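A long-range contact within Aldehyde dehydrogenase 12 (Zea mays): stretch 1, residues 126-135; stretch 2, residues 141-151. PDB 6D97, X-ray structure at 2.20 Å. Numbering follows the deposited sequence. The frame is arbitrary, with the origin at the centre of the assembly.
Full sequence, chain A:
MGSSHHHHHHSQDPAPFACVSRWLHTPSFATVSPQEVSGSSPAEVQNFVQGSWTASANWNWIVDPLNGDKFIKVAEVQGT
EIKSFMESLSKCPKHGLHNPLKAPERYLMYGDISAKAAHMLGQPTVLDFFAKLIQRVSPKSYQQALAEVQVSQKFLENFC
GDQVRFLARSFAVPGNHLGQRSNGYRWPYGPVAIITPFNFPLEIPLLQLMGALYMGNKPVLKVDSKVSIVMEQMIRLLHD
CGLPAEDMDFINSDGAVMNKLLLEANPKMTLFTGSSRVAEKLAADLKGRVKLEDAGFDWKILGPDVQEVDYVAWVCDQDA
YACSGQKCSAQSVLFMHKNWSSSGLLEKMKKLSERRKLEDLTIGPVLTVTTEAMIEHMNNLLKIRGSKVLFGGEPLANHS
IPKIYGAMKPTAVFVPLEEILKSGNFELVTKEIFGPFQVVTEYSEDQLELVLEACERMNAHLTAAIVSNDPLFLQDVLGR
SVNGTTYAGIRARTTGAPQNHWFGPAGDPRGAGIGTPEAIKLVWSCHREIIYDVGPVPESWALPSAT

Stretch 1, residues 126-135: VLDFFAKLIQ
Stretch 2 (141-151) SYQQALAEVQV

Two helices of one chain, 126-135 and 142-151, pack against each other with their N-to-C directions 124° apart and their axes 8.1 Å apart at closest approach, burying 605 Å² in total. Helical backbone torsions stay near -60/-45; Ser141 (-63/160) is the N-cap of the second helix, its OG (chi1 p) accepting from Gln144 N at 3.2 Å. The register is set by two CA-CA pairs, Leu127 with Val149 at 6.3 Å and Ala131 with Ala145 at 4.7 Å. Val126 (t) makes no contact. Leu127 (m, t) starts sideways, but its end reaches the second helix: CD2 lies 3.6 Å from Val149 CG1, and CB lies 4.1 Å from CD1 of Leu146 (t, p). Asp128 (t) supplies the polar tie, accepting at OD1 a very short 2.5 Å hydrogen bond from Tyr142 OH. The same carboxylate is held within its own helix by Lys132, whose NZ forms a salt bridge to Asp128 OD2 at 3.0 Å and a weak hydrogen bond to Asp128 OD1 at 3.1 Å. Phe129 (t) points away, and Leu133 (t, p) takes no part. Phe130 (m) starts toward the partner, its CB 3.8 Å from Val149 CG2, but its ring leads away. Ala131 marks the tight point: its O is 3.2 Å from Ala145 CB, and the two CB atoms are 4.1 Å apart. With a lone methyl on each side, the backbones can come this close. Lys132 starts sideways, but its end comes nearer the second helix, chi1 and chi2 both off-well (-106°, 113°), chi3 and chi4 t, with CD 3.9 Å from Tyr142 CE1 near the plane of the ring. Tyr142 (t, chi2 81°) is thus a knob among Asp128, Ala131, Lys132 and Gln135, its CE1 3.9 Å from Ala131 CB while its hydroxyl meets the carboxylate. Ile134 (m, t) points toward the second helix, placing CG2 3.8 Å from Ala145 CB and CD1 4.1 Å from Val149 CG2. It completes the hole of Leu127, Phe130, Ala131 and Ile134 that receives Val149 (t), a compact, buried, branched knob. Ile134 CG2 also lies 3.8 Å from Glu148 OE2, a carboxylate oxygen hydrogen-bonded just outside the stretches. Gln135 (m, t, chi3 -70°) closes the contact by packing: CG rests 3.9 Å from Ala145 CB, and OE1 approaches the Tyr142 ring edge, 3.4 Å from CD1. Its NE2 sits 3.3 Å from Tyr142 N, but both are donors, so no hydrogen bond forms.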

# COMPACT_ATOMS: atom_id res chain seq x y z
N VAL A 126 -20.74 25.32 18.74
CA VAL A 126 -20.07 25.65 17.48
C VAL A 126 -20.70 24.88 16.33
O VAL A 126 -20.86 25.43 15.23
CB VAL A 126 -18.56 25.37 17.60
CG1 VAL A 126 -17.85 25.74 16.30
CG2 VAL A 126 -17.97 26.13 18.78
N LEU A 127 -21.05 23.61 16.56
CA LEU A 127 -21.84 22.86 15.59
C LEU A 127 -23.10 23.63 15.21
O LEU A 127 -23.39 23.84 14.03
CB LEU A 127 -22.22 21.49 16.16
CG LEU A 127 -21.24 20.32 16.24
CD1 LEU A 127 -21.81 19.24 17.14
CD2 LEU A 127 -20.97 19.75 14.86
N ASP A 128 -23.86 24.05 16.22
CA ASP A 128 -25.11 24.76 15.97
C ASP A 128 -24.87 26.08 15.26
O ASP A 128 -25.62 26.45 14.35
CB ASP A 128 -25.84 24.97 17.29
CG ASP A 128 -27.17 25.67 17.12
OD1 ASP A 128 -28.09 25.05 16.55
OD2 ASP A 128 -27.28 26.83 17.54
N PHE A 129 -23.81 26.80 15.64
CA PHE A 129 -23.46 28.05 14.98
C PHE A 129 -23.27 27.85 13.48
O PHE A 129 -23.87 28.56 12.66
CB PHE A 129 -22.20 28.63 15.61
CG PHE A 129 -21.60 29.77 14.84
CD1 PHE A 129 -22.04 31.07 15.05
CD2 PHE A 129 -20.58 29.55 13.93
CE1 PHE A 129 -21.48 32.12 14.35
CE2 PHE A 129 -20.03 30.59 13.22
CZ PHE A 129 -20.48 31.89 13.43
N PHE A 130 -22.45 26.87 13.11
CA PHE A 130 -22.17 26.65 11.69
C PHE A 130 -23.38 26.09 10.96
O PHE A 130 -23.63 26.45 9.80
CB PHE A 130 -20.95 25.74 11.53
CG PHE A 130 -19.64 26.47 11.55
CD1 PHE A 130 -19.27 27.27 10.48
CD2 PHE A 130 -18.79 26.38 12.64
CE1 PHE A 130 -18.07 27.95 10.49
CE2 PHE A 130 -17.59 27.05 12.65
CZ PHE A 130 -17.23 27.84 11.58
N ALA A 131 -24.14 25.20 11.60
CA ALA A 131 -25.35 24.68 10.98
C ALA A 131 -26.34 25.79 10.68
O ALA A 131 -26.93 25.84 9.60
CB ALA A 131 -25.98 23.61 11.87
N LYS A 132 -26.54 26.70 11.64
CA LYS A 132 -27.47 27.81 11.43
C LYS A 132 -26.96 28.77 10.38
O LYS A 132 -27.73 29.24 9.54
CB LYS A 132 -27.71 28.54 12.74
CG LYS A 132 -29.07 28.28 13.36
CD LYS A 132 -28.93 27.53 14.66
CE LYS A 132 -30.27 27.44 15.39
NZ LYS A 132 -30.10 27.37 16.86
N LEU A 133 -25.66 29.09 10.40
CA LEU A 133 -25.10 29.99 9.41
C LEU A 133 -25.22 29.41 8.00
O LEU A 133 -25.53 30.14 7.05
CB LEU A 133 -23.64 30.30 9.73
CG LEU A 133 -23.02 31.47 8.97
CD1 LEU A 133 -23.87 32.71 9.11
CD2 LEU A 133 -21.62 31.73 9.49
N ILE A 134 -24.98 28.11 7.86
CA ILE A 134 -25.15 27.44 6.57
C ILE A 134 -26.59 27.60 6.09
O ILE A 134 -26.85 27.92 4.92
CB ILE A 134 -24.77 25.96 6.67
CG1 ILE A 134 -23.25 25.80 6.78
CG2 ILE A 134 -25.31 25.16 5.50
CD1 ILE A 134 -22.81 24.40 7.14
N GLN A 135 -27.55 27.40 7.00
CA GLN A 135 -28.96 27.50 6.66
C GLN A 135 -29.33 28.87 6.11
O GLN A 135 -30.18 28.97 5.22
CB GLN A 135 -29.82 27.20 7.89
CG GLN A 135 -30.12 25.75 8.13
CD GLN A 135 -31.17 25.56 9.20
OE1 GLN A 135 -30.93 25.81 10.38
NE2 GLN A 135 -32.35 25.12 8.79
N SER A 141 -32.50 22.00 5.45
CA SER A 141 -32.98 21.67 6.79
C SER A 141 -31.83 21.72 7.79
O SER A 141 -30.65 21.65 7.43
CB SER A 141 -33.62 20.28 6.80
OG SER A 141 -32.65 19.26 6.79
N TYR A 142 -32.19 21.86 9.07
CA TYR A 142 -31.18 21.96 10.12
C TYR A 142 -30.31 20.71 10.18
O TYR A 142 -29.10 20.80 10.41
CB TYR A 142 -31.84 22.21 11.47
CG TYR A 142 -30.85 22.35 12.61
CD1 TYR A 142 -30.18 23.55 12.84
CD2 TYR A 142 -30.58 21.28 13.46
CE1 TYR A 142 -29.28 23.68 13.87
CE2 TYR A 142 -29.68 21.41 14.50
CZ TYR A 142 -29.03 22.61 14.71
OH TYR A 142 -28.14 22.73 15.75
N GLN A 143 -30.91 19.53 9.98
CA GLN A 143 -30.13 18.30 10.05
C GLN A 143 -29.19 18.17 8.86
O GLN A 143 -28.07 17.66 9.00
CB GLN A 143 -31.07 17.10 10.14
CG GLN A 143 -31.75 16.96 11.49
CD GLN A 143 -32.59 15.69 11.60
OE1 GLN A 143 -33.80 15.75 11.80
NE2 GLN A 143 -31.93 14.54 11.48
N GLN A 144 -29.62 18.62 7.67
CA GLN A 144 -28.73 18.61 6.52
C GLN A 144 -27.55 19.55 6.73
O GLN A 144 -26.40 19.21 6.41
CB GLN A 144 -29.49 19.00 5.25
CG GLN A 144 -30.46 17.95 4.75
CD GLN A 144 -29.77 16.74 4.16
OE1 GLN A 144 -28.69 16.85 3.57
NE2 GLN A 144 -30.38 15.57 4.32
N ALA A 145 -27.80 20.75 7.28
CA ALA A 145 -26.72 21.68 7.59
C ALA A 145 -25.82 21.12 8.68
O ALA A 145 -24.59 21.31 8.64
CB ALA A 145 -27.29 23.03 8.01
N LEU A 146 -26.40 20.46 9.68
CA LEU A 146 -25.59 19.84 10.73
C LEU A 146 -24.71 18.74 10.15
O LEU A 146 -23.55 18.59 10.55
CB LEU A 146 -26.50 19.28 11.83
CG LEU A 146 -25.81 18.72 13.07
CD1 LEU A 146 -25.16 19.85 13.85
CD2 LEU A 146 -26.81 17.97 13.95
N ALA A 147 -25.25 17.95 9.21
CA ALA A 147 -24.47 16.88 8.60
C ALA A 147 -23.22 17.42 7.93
O ALA A 147 -22.18 16.76 7.91
CB ALA A 147 -25.33 16.10 7.60
N GLU A 148 -23.31 18.62 7.35
CA GLU A 148 -22.14 19.23 6.75
C GLU A 148 -21.07 19.51 7.80
O GLU A 148 -19.88 19.25 7.57
CB GLU A 148 -22.53 20.53 6.03
CG GLU A 148 -22.09 20.60 4.59
CD GLU A 148 -22.25 21.99 4.00
OE1 GLU A 148 -21.22 22.67 3.79
OE2 GLU A 148 -23.40 22.39 3.74
N VAL A 149 -21.48 20.02 8.96
CA VAL A 149 -20.51 20.30 10.01
C VAL A 149 -19.95 19.00 10.58
O VAL A 149 -18.76 18.92 10.91
CB VAL A 149 -21.15 21.16 11.11
CG1 VAL A 149 -20.08 21.74 12.00
CG2 VAL A 149 -21.99 22.26 10.49
N GLN A 150 -20.79 17.97 10.71
CA GLN A 150 -20.34 16.70 11.26
C GLN A 150 -19.30 16.05 10.36
O GLN A 150 -18.28 15.55 10.84
CB GLN A 150 -21.54 15.78 11.48
CG GLN A 150 -22.36 16.11 12.71
CD GLN A 150 -23.72 15.45 12.70
OE1 GLN A 150 -24.27 15.14 11.64
NE2 GLN A 150 -24.27 15.22 13.89
N VAL A 151 -19.55 16.04 9.05
CA VAL A 151 -18.56 15.52 8.11
C VAL A 151 -17.26 16.30 8.24
O VAL A 151 -16.17 15.72 8.29
CB VAL A 151 -19.11 15.58 6.67
CG1 VAL A 151 -17.98 15.34 5.67
CG2 VAL A 151 -20.23 14.58 6.47